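Long-range contact in RagB/SusD domain protein (Flavobacterium johnsoniae, PDB 5J5U), which probably binds chitin or its oligosaccharides at the outer membrane, as a SusD homologue of a chitin-utilization system: residues N223-H228 with P331-Y337. Sequence-based numbering, arbitrary orientation.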
loop_
_atom_site.group_PDB
_atom_site.type_symbol
_atom_site.label_atom_id
_atom_site.label_comp_id
_atom_site.label_asym_id
_atom_site.label_seq_id
_atom_site.Cartn_x
_atom_site.Cartn_y
_atom_site.Cartn_z
ATOM N N ASN A 223 -12.068 4.189 7.942
ATOM C CA ASN A 223 -10.722 4.202 7.351
ATOM C C ASN A 223 -9.610 4.476 8.349
ATOM O O ASN A 223 -9.771 5.282 9.255
ATOM C CB ASN A 223 -10.634 5.233 6.234
ATOM C CG ASN A 223 -11.343 4.797 5.002
ATOM O OD1 ASN A 223 -12.004 3.768 5.008
ATOM N ND2 ASN A 223 -11.209 5.567 3.922
ATOM N N CYS A 224 -8.481 3.796 8.171
ATOM C CA CYS A 224 -7.317 4.033 9.006
ATOM C C CYS A 224 -6.449 5.165 8.438
ATOM O O CYS A 224 -5.794 5.006 7.407
ATOM C CB CYS A 224 -6.506 2.752 9.148
ATOM S SG CYS A 224 -5.248 2.886 10.361
ATOM N N LEU A 225 -6.473 6.303 9.125
ATOM C CA LEU A 225 -5.829 7.551 8.699
ATOM C C LEU A 225 -4.894 8.092 9.733
ATOM O O LEU A 225 -5.154 7.975 10.925
ATOM C CB LEU A 225 -6.866 8.654 8.440
ATOM C CG LEU A 225 -7.645 8.812 7.151
ATOM C CD1 LEU A 225 -6.752 8.601 5.943
ATOM C CD2 LEU A 225 -8.836 7.882 7.181
ATOM N N MET A 226 -3.822 8.718 9.278
ATOM C CA MET A 226 -3.080 9.638 10.116
ATOM C C MET A 226 -3.309 11.055 9.594
ATOM O O MET A 226 -3.033 11.340 8.422
ATOM C CB MET A 226 -1.592 9.343 10.119
ATOM C CG MET A 226 -0.828 10.395 10.883
ATOM S SD MET A 226 -1.360 10.391 12.616
ATOM C CE MET A 226 -0.362 9.011 13.218
ATOM N N HIS A 227 -3.858 11.916 10.443
ATOM C CA HIS A 227 -3.957 13.336 10.148
ATOM C C HIS A 227 -2.669 13.990 10.618
ATOM O O HIS A 227 -2.249 13.789 11.758
ATOM C CB HIS A 227 -5.180 13.961 10.813
ATOM C CG HIS A 227 -6.465 13.362 10.350
ATOM N ND1 HIS A 227 -7.124 13.802 9.226
ATOM C CD2 HIS A 227 -7.206 12.348 10.854
ATOM C CE1 HIS A 227 -8.226 13.091 9.062
ATOM N NE2 HIS A 227 -8.299 12.204 10.038
ATOM N N HIS A 228 -2.025 14.707 9.704
ATOM C CA HIS A 228 -0.705 15.324 9.914
ATOM C C HIS A 228 -0.753 16.826 10.211
ATOM O O HIS A 228 -1.287 17.601 9.426
ATOM C CB HIS A 228 0.200 15.050 8.697
ATOM C CG HIS A 228 0.741 13.653 8.663
ATOM N ND1 HIS A 228 1.796 13.247 9.452
ATOM C CD2 HIS A 228 0.355 12.560 7.961
ATOM C CE1 HIS A 228 2.043 11.969 9.230
ATOM N NE2 HIS A 228 1.187 11.530 8.325
ATOM N N PRO A 331 -3.265 14.141 4.682
ATOM C CA PRO A 331 -3.437 12.934 5.493
ATOM C C PRO A 331 -2.904 11.688 4.788
ATOM O O PRO A 331 -2.852 11.656 3.559
ATOM C CB PRO A 331 -4.950 12.853 5.677
ATOM C CG PRO A 331 -5.510 13.636 4.513
ATOM C CD PRO A 331 -4.546 14.739 4.269
ATOM N N PHE A 332 -2.540 10.667 5.552
ATOM C CA PHE A 332 -2.071 9.418 4.960
ATOM C C PHE A 332 -3.018 8.265 5.292
ATOM O O PHE A 332 -3.262 7.973 6.457
ATOM C CB PHE A 332 -0.661 9.085 5.438
ATOM C CG PHE A 332 -0.022 7.964 4.686
ATOM C CD1 PHE A 332 -0.235 6.640 5.067
ATOM C CD2 PHE A 332 0.809 8.224 3.601
ATOM C CE1 PHE A 332 0.361 5.588 4.364
ATOM C CE2 PHE A 332 1.421 7.169 2.900
ATOM C CZ PHE A 332 1.198 5.854 3.283
ATOM N N LEU A 333 -3.528 7.618 4.244
ATOM C CA LEU A 333 -4.453 6.493 4.334
ATOM C C LEU A 333 -3.740 5.126 4.358
ATOM O O LEU A 333 -3.089 4.752 3.384
ATOM C CB LEU A 333 -5.431 6.543 3.146
ATOM C CG LEU A 333 -6.487 5.438 3.023
ATOM C CD1 LEU A 333 -7.404 5.441 4.220
ATOM C CD2 LEU A 333 -7.293 5.569 1.734
ATOM N N HIS A 334 -3.905 4.370 5.444
ATOM C CA HIS A 334 -3.278 3.048 5.583
ATOM C C HIS A 334 -4.130 1.868 5.094
ATOM O O HIS A 334 -3.651 1.009 4.349
ATOM C CB HIS A 334 -2.905 2.794 7.045
ATOM C CG HIS A 334 -1.758 3.621 7.524
ATOM N ND1 HIS A 334 -0.465 3.417 7.094
ATOM C CD2 HIS A 334 -1.706 4.650 8.401
ATOM C CE1 HIS A 334 0.334 4.285 7.684
ATOM N NE2 HIS A 334 -0.394 5.047 8.481
ATOM N N VAL A 335 -5.371 1.800 5.571
ATOM C CA VAL A 335 -6.306 0.740 5.208
ATOM C C VAL A 335 -7.671 1.364 4.956
ATOM O O VAL A 335 -8.078 2.279 5.675
ATOM C CB VAL A 335 -6.421 -0.347 6.300
ATOM C CG1 VAL A 335 -7.069 -1.585 5.723
ATOM C CG2 VAL A 335 -5.035 -0.671 6.941
ATOM N N SER A 336 -8.396 0.867 3.961
ATOM C CA SER A 336 -9.566 1.595 3.506
ATOM C C SER A 336 -10.813 0.736 3.383
ATOM O O SER A 336 -10.733 -0.495 3.303
ATOM C CB SER A 336 -9.273 2.253 2.160
ATOM O OG SER A 336 -9.217 1.286 1.130
ATOM N N TYR A 337 -11.965 1.405 3.377
ATOM C CA TYR A 337 -13.249 0.741 3.174
ATOM C C TYR A 337 -13.370 0.288 1.720
ATOM O O TYR A 337 -13.858 -0.816 1.413
ATOM C CB TYR A 337 -14.404 1.681 3.542
ATOM C CG TYR A 337 -15.772 1.104 3.233
ATOM C CD1 TYR A 337 -16.222 -0.035 3.882
ATOM C CD2 TYR A 337 -16.610 1.699 2.303
ATOM C CE1 TYR A 337 -17.458 -0.572 3.615
ATOM C CE2 TYR A 337 -17.865 1.166 2.027
ATOM C CZ TYR A 337 -18.276 0.027 2.691
ATOM O OH TYR A 337 -19.507 -0.527 2.436
HETATM O O HOH W 1 -12.037 4.014 1.474
#
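Asn223 OD1 accepts a hydrogen bond from Tyr337 N at 2.9 Å, a bent bond whose donor lies above the carbonyl plane. ND2 of the same amide reaches a water that also takes a weak bond from Tyr337 N, while Asn223 CB packs on Leu333 CD1 at 3.8 Å. With chi1 at -74°, the amide carbon sits beside its own backbone N and the group crosses to the start of helix 337-349. Replaced by alanine, this position would lose both amide atoms, and the Tyr337 N-H would probably be left with just the weak bond to a water that had itself lost its ND2 donor. Next along, Leu225 CD1 lies 3.5 Å from Leu333 CA and 3.7 Å from Leu333 CD1. Strands 224-226 and 332-335 form a two-stranded antiparallel sheet: Met226 and Phe332 exchange paired backbone bonds, then His334 N binds Cys224 O at 2.8 Å and Cys224 N binds Val335 O at 2.9 Å. Two residues, His334 and Val335, thus oppose Cys224 in a beta bulge, with His334 in a helix-like backbone conformation (psi -52°). Outside the pair, Val335 packs on helix 178-195, whose Arg191 binds His334 O, and Met226 and Phe332 touch helix 16-29. Ser336 N-caps helix 337-349 through OG to Glu339 N.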